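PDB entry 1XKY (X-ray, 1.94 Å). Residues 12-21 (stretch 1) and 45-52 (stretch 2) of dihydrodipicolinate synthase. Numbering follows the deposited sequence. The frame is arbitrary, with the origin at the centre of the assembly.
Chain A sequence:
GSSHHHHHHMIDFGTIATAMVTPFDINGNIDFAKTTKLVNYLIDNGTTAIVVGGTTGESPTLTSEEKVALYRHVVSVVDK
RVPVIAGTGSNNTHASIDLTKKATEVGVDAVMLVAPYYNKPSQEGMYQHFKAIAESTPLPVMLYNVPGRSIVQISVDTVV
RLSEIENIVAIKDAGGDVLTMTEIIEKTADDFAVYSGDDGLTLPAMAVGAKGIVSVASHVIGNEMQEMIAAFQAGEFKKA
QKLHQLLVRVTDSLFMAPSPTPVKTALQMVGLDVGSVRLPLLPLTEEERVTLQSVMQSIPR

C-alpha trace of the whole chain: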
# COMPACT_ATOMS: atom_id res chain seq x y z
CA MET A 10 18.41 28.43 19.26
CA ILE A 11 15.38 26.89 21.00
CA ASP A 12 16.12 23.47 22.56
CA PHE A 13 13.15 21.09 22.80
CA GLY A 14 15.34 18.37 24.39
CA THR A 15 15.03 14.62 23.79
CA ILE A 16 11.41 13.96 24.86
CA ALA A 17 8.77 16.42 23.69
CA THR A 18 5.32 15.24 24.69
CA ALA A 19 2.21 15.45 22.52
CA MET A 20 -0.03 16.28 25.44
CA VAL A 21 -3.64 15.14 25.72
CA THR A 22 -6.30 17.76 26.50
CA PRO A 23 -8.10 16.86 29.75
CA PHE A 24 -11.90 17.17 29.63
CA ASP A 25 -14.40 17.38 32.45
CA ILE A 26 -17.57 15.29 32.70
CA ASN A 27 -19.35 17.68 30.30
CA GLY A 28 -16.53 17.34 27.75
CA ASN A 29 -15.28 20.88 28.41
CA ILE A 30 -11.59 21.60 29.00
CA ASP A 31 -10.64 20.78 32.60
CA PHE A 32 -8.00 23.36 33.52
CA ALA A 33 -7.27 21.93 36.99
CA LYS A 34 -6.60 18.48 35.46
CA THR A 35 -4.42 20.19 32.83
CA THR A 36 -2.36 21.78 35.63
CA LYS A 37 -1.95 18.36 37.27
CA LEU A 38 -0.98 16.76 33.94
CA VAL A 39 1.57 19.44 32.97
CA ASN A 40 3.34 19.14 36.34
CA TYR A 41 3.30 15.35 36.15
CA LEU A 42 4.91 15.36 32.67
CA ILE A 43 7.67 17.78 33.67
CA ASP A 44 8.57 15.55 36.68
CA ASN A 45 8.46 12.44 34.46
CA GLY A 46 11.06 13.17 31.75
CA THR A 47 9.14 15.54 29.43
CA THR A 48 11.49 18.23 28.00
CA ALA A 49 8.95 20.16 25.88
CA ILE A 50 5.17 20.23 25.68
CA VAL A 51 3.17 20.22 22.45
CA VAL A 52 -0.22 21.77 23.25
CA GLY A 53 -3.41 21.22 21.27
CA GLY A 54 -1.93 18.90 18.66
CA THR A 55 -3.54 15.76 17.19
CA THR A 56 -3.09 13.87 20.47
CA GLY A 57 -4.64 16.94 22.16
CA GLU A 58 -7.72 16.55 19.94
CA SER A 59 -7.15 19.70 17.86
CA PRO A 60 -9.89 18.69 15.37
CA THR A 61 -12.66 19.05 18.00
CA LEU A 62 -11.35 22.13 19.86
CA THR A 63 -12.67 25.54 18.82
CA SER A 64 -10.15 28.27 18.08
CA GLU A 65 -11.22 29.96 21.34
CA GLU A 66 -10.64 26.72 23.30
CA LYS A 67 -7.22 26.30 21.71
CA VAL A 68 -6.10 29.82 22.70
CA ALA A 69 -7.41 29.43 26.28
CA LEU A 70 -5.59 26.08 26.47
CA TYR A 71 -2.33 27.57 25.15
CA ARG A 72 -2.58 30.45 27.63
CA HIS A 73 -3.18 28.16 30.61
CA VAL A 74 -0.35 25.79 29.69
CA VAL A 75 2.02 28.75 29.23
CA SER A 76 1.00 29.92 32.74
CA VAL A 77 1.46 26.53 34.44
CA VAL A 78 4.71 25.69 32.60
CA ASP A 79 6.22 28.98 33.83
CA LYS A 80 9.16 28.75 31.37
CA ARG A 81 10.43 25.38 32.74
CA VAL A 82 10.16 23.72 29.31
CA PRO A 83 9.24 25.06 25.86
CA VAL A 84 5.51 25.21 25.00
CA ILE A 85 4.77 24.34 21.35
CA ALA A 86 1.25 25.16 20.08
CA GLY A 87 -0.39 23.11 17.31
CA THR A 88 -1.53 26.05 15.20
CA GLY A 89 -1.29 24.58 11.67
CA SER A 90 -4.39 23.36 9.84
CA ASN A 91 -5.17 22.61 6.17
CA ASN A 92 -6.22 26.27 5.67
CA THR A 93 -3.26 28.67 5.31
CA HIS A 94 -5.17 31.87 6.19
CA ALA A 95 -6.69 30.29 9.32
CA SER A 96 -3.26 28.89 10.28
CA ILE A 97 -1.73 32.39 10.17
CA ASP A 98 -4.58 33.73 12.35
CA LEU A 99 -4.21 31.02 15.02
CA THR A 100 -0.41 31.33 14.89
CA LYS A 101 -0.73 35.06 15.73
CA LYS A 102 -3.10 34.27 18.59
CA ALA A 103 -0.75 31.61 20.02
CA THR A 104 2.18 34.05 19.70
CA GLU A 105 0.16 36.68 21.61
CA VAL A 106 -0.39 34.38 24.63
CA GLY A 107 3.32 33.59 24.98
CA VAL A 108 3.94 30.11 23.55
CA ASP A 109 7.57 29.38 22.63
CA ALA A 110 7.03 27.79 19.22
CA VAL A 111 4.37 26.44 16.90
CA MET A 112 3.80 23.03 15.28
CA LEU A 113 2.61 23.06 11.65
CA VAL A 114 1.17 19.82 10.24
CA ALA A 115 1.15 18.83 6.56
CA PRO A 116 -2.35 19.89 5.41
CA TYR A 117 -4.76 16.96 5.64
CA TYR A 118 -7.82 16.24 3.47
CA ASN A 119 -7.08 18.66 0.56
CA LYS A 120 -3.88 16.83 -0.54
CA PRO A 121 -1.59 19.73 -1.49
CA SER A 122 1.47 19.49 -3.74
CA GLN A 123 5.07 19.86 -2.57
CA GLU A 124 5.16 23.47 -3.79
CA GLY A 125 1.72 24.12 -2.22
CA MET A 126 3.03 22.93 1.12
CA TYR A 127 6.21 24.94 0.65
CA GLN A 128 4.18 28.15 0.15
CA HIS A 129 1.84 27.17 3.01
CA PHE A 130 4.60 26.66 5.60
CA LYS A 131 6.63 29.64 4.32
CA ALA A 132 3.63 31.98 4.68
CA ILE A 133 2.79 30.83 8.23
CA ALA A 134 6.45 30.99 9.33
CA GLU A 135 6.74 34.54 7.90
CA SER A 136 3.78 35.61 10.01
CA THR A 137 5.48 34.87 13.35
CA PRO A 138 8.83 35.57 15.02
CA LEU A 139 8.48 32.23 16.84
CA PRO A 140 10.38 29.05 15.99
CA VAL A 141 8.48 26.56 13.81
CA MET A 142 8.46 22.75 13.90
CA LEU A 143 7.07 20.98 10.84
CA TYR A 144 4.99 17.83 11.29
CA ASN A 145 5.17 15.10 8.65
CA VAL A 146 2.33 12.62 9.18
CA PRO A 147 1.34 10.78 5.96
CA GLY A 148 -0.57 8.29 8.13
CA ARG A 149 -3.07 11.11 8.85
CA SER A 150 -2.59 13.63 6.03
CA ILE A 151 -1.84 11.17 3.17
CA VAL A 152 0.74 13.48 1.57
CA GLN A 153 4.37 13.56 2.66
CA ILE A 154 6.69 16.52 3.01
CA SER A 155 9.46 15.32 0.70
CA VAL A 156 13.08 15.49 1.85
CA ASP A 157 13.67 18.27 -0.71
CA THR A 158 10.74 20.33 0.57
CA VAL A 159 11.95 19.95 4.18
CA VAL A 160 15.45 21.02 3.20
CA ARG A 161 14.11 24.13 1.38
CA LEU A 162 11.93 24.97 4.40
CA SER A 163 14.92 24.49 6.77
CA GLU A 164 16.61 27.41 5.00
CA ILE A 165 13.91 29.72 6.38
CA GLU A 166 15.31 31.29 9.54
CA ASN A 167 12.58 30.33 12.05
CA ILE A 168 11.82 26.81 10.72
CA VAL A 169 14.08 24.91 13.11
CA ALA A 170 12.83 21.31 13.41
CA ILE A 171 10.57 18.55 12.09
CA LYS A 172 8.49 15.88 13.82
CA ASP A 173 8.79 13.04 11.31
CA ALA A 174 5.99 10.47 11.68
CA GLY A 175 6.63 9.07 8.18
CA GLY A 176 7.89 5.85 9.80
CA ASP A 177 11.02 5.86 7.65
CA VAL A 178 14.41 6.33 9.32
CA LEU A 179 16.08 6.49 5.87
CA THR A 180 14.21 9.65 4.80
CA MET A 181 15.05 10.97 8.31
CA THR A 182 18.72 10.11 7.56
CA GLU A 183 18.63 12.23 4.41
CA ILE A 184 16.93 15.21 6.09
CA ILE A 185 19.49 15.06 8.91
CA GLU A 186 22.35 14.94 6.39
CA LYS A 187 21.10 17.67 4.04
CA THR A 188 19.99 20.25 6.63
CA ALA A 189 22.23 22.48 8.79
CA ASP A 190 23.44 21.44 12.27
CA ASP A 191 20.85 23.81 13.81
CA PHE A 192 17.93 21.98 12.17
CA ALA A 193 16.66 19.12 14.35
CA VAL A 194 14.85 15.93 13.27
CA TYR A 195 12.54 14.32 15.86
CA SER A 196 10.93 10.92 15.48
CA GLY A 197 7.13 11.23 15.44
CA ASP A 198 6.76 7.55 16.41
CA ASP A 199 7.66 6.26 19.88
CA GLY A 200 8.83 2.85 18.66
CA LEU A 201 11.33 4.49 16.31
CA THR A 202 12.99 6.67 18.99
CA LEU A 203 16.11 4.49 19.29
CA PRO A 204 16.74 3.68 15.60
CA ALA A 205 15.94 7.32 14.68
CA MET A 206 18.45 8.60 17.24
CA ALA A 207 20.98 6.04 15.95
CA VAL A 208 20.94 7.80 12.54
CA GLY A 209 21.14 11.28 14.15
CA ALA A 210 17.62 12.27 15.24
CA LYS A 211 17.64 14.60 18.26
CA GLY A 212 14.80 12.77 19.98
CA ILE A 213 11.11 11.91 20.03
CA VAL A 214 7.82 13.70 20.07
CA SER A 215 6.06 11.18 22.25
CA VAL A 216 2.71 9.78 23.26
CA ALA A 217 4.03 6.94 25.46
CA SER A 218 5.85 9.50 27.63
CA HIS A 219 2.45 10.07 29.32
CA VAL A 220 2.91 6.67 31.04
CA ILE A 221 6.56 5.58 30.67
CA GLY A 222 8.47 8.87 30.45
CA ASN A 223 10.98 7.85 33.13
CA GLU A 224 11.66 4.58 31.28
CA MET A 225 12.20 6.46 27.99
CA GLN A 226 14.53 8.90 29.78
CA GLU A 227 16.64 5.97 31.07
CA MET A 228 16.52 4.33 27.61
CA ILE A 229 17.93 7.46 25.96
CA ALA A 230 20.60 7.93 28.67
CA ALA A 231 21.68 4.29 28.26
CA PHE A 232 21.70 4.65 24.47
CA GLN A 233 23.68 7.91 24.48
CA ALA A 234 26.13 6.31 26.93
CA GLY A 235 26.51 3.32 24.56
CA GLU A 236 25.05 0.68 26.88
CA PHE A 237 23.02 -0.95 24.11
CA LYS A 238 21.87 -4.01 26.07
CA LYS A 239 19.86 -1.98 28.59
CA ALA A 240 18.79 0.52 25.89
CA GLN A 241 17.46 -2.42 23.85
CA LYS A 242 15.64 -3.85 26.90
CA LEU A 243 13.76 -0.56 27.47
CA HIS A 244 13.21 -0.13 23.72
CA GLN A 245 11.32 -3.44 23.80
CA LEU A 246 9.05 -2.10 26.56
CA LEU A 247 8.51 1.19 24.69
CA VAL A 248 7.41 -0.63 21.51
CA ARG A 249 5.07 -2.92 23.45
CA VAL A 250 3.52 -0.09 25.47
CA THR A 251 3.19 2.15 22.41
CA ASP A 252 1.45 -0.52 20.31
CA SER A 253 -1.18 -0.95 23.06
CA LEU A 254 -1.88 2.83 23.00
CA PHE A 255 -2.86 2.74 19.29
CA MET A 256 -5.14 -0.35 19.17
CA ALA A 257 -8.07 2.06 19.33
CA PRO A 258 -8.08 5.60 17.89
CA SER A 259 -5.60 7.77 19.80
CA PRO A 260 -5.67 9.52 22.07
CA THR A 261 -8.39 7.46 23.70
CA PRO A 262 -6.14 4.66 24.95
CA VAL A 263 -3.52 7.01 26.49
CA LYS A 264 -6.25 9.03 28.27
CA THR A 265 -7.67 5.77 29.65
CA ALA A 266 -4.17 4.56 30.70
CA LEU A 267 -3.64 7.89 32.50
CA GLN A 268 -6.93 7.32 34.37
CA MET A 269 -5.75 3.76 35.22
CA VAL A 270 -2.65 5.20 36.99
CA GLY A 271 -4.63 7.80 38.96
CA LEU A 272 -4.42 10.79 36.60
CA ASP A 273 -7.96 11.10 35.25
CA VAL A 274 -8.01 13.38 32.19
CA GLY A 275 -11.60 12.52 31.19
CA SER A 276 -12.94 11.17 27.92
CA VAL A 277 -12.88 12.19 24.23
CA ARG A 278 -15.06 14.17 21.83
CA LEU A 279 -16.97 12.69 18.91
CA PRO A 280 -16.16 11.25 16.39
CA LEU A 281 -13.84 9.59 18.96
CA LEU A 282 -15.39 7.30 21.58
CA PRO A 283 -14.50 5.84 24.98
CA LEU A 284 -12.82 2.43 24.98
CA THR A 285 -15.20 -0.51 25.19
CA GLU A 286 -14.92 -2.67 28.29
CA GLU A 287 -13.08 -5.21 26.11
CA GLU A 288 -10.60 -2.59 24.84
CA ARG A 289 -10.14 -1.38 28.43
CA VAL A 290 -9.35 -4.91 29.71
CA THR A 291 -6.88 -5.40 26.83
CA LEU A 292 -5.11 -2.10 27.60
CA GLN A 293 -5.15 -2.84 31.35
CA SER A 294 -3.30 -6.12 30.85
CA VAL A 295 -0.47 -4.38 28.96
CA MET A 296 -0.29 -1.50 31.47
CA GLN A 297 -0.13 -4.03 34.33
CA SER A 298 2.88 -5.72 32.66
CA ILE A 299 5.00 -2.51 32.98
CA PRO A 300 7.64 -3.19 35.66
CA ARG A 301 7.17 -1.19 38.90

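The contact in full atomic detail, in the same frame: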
# COMPACT_ATOMS: atom_id res chain seq x y z
N ASP A 12 15.73 24.86 22.31
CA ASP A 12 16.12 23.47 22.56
C ASP A 12 14.93 22.72 23.15
O ASP A 12 14.59 22.91 24.31
CB ASP A 12 17.32 23.42 23.51
CG ASP A 12 17.80 21.99 23.80
OD1 ASP A 12 17.31 21.02 23.19
OD2 ASP A 12 18.70 21.85 24.66
N PHE A 13 14.31 21.86 22.35
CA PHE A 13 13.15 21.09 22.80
C PHE A 13 13.55 19.84 23.60
O PHE A 13 12.68 19.16 24.13
CB PHE A 13 12.27 20.68 21.62
CG PHE A 13 11.79 21.83 20.81
CD1 PHE A 13 11.08 22.87 21.40
CD2 PHE A 13 12.02 21.88 19.44
CE1 PHE A 13 10.62 23.94 20.65
CE2 PHE A 13 11.56 22.96 18.69
CZ PHE A 13 10.86 23.98 19.29
N GLY A 14 14.84 19.56 23.69
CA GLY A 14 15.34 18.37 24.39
C GLY A 14 15.10 17.07 23.65
O GLY A 14 14.88 17.06 22.43
N THR A 15 15.13 15.96 24.39
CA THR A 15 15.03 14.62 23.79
C THR A 15 13.63 14.02 23.83
O THR A 15 13.33 13.14 23.04
CB THR A 15 15.99 13.63 24.49
OG1 THR A 15 15.85 13.76 25.92
CG2 THR A 15 17.43 13.89 24.10
N ILE A 16 12.79 14.47 24.76
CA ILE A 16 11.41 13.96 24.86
C ILE A 16 10.37 15.09 24.93
O ILE A 16 9.97 15.52 26.01
CB ILE A 16 11.20 13.04 26.07
CG1 ILE A 16 12.28 11.94 26.11
CG2 ILE A 16 9.79 12.42 26.03
CD1 ILE A 16 12.21 11.02 27.31
N ALA A 17 9.95 15.57 23.76
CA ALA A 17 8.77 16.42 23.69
C ALA A 17 7.54 15.53 23.81
O ALA A 17 7.55 14.39 23.35
CB ALA A 17 8.74 17.21 22.39
N THR A 18 6.51 16.02 24.48
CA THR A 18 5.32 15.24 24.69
C THR A 18 4.13 15.89 24.01
O THR A 18 3.88 17.10 24.20
CB THR A 18 5.04 15.00 26.19
OG1 THR A 18 6.11 14.23 26.75
CG2 THR A 18 3.73 14.26 26.40
N ALA A 19 3.45 15.09 23.19
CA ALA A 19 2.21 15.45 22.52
C ALA A 19 1.07 15.30 23.50
O ALA A 19 0.40 14.26 23.56
CB ALA A 19 1.99 14.56 21.29
N MET A 20 0.83 16.35 24.27
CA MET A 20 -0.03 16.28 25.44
C MET A 20 -1.51 16.15 25.09
O MET A 20 -2.03 16.88 24.25
CB MET A 20 0.16 17.52 26.31
CG MET A 20 -0.36 17.36 27.70
SD MET A 20 -0.17 18.86 28.66
CE MET A 20 -1.29 19.97 27.82
N VAL A 21 -2.19 15.23 25.77
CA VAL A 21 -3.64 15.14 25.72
C VAL A 21 -4.29 16.39 26.33
O VAL A 21 -3.68 17.11 27.13
CB VAL A 21 -4.18 13.85 26.43
CG1 VAL A 21 -3.61 12.61 25.78
CG2 VAL A 21 -3.89 13.86 27.95
N ASN A 45 8.32 13.78 35.02
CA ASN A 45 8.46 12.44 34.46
C ASN A 45 9.15 12.42 33.08
O ASN A 45 8.76 11.68 32.20
CB ASN A 45 7.09 11.75 34.43
CG ASN A 45 6.67 11.25 35.80
OD1 ASN A 45 6.98 10.13 36.17
ND2 ASN A 45 5.99 12.10 36.57
N GLY A 46 10.18 13.24 32.93
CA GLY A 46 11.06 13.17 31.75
C GLY A 46 10.69 13.99 30.52
O GLY A 46 11.45 14.00 29.54
N THR A 47 9.56 14.69 30.56
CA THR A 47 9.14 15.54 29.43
C THR A 47 9.99 16.81 29.36
O THR A 47 10.13 17.53 30.36
CB THR A 47 7.63 15.90 29.50
OG1 THR A 47 6.85 14.72 29.24
CG2 THR A 47 7.25 16.97 28.48
N THR A 48 10.58 17.08 28.19
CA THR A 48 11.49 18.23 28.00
C THR A 48 10.88 19.38 27.19
O THR A 48 11.49 20.44 27.05
CB THR A 48 12.82 17.79 27.33
OG1 THR A 48 12.59 17.29 26.01
CG2 THR A 48 13.51 16.73 28.15
N ALA A 49 9.69 19.16 26.64
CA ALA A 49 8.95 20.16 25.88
C ALA A 49 7.52 19.69 25.78
O ALA A 49 7.27 18.48 25.72
CB ALA A 49 9.55 20.36 24.48
N ILE A 50 6.57 20.61 25.79
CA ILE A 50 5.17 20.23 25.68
C ILE A 50 4.55 20.76 24.39
O ILE A 50 4.57 21.97 24.14
CB ILE A 50 4.35 20.71 26.89
CG1 ILE A 50 4.82 19.97 28.15
CG2 ILE A 50 2.85 20.47 26.66
CD1 ILE A 50 4.19 20.46 29.42
N VAL A 51 3.99 19.85 23.60
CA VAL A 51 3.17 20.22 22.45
C VAL A 51 1.71 20.31 22.90
O VAL A 51 1.14 19.33 23.38
CB VAL A 51 3.30 19.23 21.26
CG1 VAL A 51 2.58 19.78 20.04
CG2 VAL A 51 4.76 18.97 20.94
N VAL A 52 1.13 21.50 22.77
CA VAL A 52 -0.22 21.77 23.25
C VAL A 52 -1.19 21.87 22.09
O VAL A 52 -0.95 22.60 21.11
CB VAL A 52 -0.30 23.10 24.02
CG1 VAL A 52 -1.71 23.31 24.58
CG2 VAL A 52 0.73 23.14 25.13
O HOH W 1 -0.90 18.06 22.10

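How do the two backbones lie against each other? They run side by side as parallel strands, their N-to-C directions only 22° apart, in register with Thr 18 beside Ile 50 and Ala 19 beside Val 51. As is usual for parallel pairing, the bonds fan out from alternate residues: Thr 18 N donates to Ala 49 O at 2.9 Å, Val 51 N donates to Thr 18 O at 2.8 Å, and Met 20 N reaches Val 51 O at 3.1 Å. One strand thus gives and takes through Thr 18, while the other answers from Ala 49 and Val 51. A water extends the ladder, donating to Met 20 O and to Val 51 O, each 2.7 Å from its oxygen.

What closes the contact before the regular pairing begins? Here Thr 48 is the bump, its side chain pointing toward the first stretch, where the loop of Phe 13 to Thr 15 runs into the strand at Ile 16. With chi1 in the p well, its hydroxyl donates to the carbonyl, Thr 48 OG1 to Phe 13 O at 2.7 Å, and accepts from the backbone, Ile 16 N to Thr 48 OG1 at 3.1 Å. Its own amide is held too, by a nearly straight bond from Thr 48 N to Ile 16 O of 2.7 Å. The hollow that admits this hydroxyl is lined by Gly 14, whose CA lies 3.4 Å from Thr 48 OG1. A CB built there would fall 2.3 Å from Thr 48 OG1, a clash, and the positive phi of Gly 14 also favours glycine.

Which side chains fill the space on the face carrying Ala 17, Ala 19, Ala 49 and Val 51? Small methyls meet here: Ala 17 CB and Ala 49 CB lie 3.9 Å apart, and Ala 17 CA lies 3.3 Å from Ala 49 O, a CA-H...O contact. Ala 49 CB also packs against Phe 13 CB at 4.0 Å, so one methyl rests against both, in the notch they form. Ala 49 N is buried here and has no polar partner in the model.

What meets on the face carrying Thr 18 and Ile 50? Thr 18 reaches back to Thr 47, and the hydroxyls share a short hydrogen bond, Thr 18 OG1 to Thr 47 OG1 at 2.6 Å, which gives two polar groups a partner within a buried setting. Farther along, the extended Met 20 side chain, t at chi1 and chi2, brings its sulfur against a branch of Ile 50, with Met 20 SD 4.0 Å from Ile 50 CG2, an apolar contact.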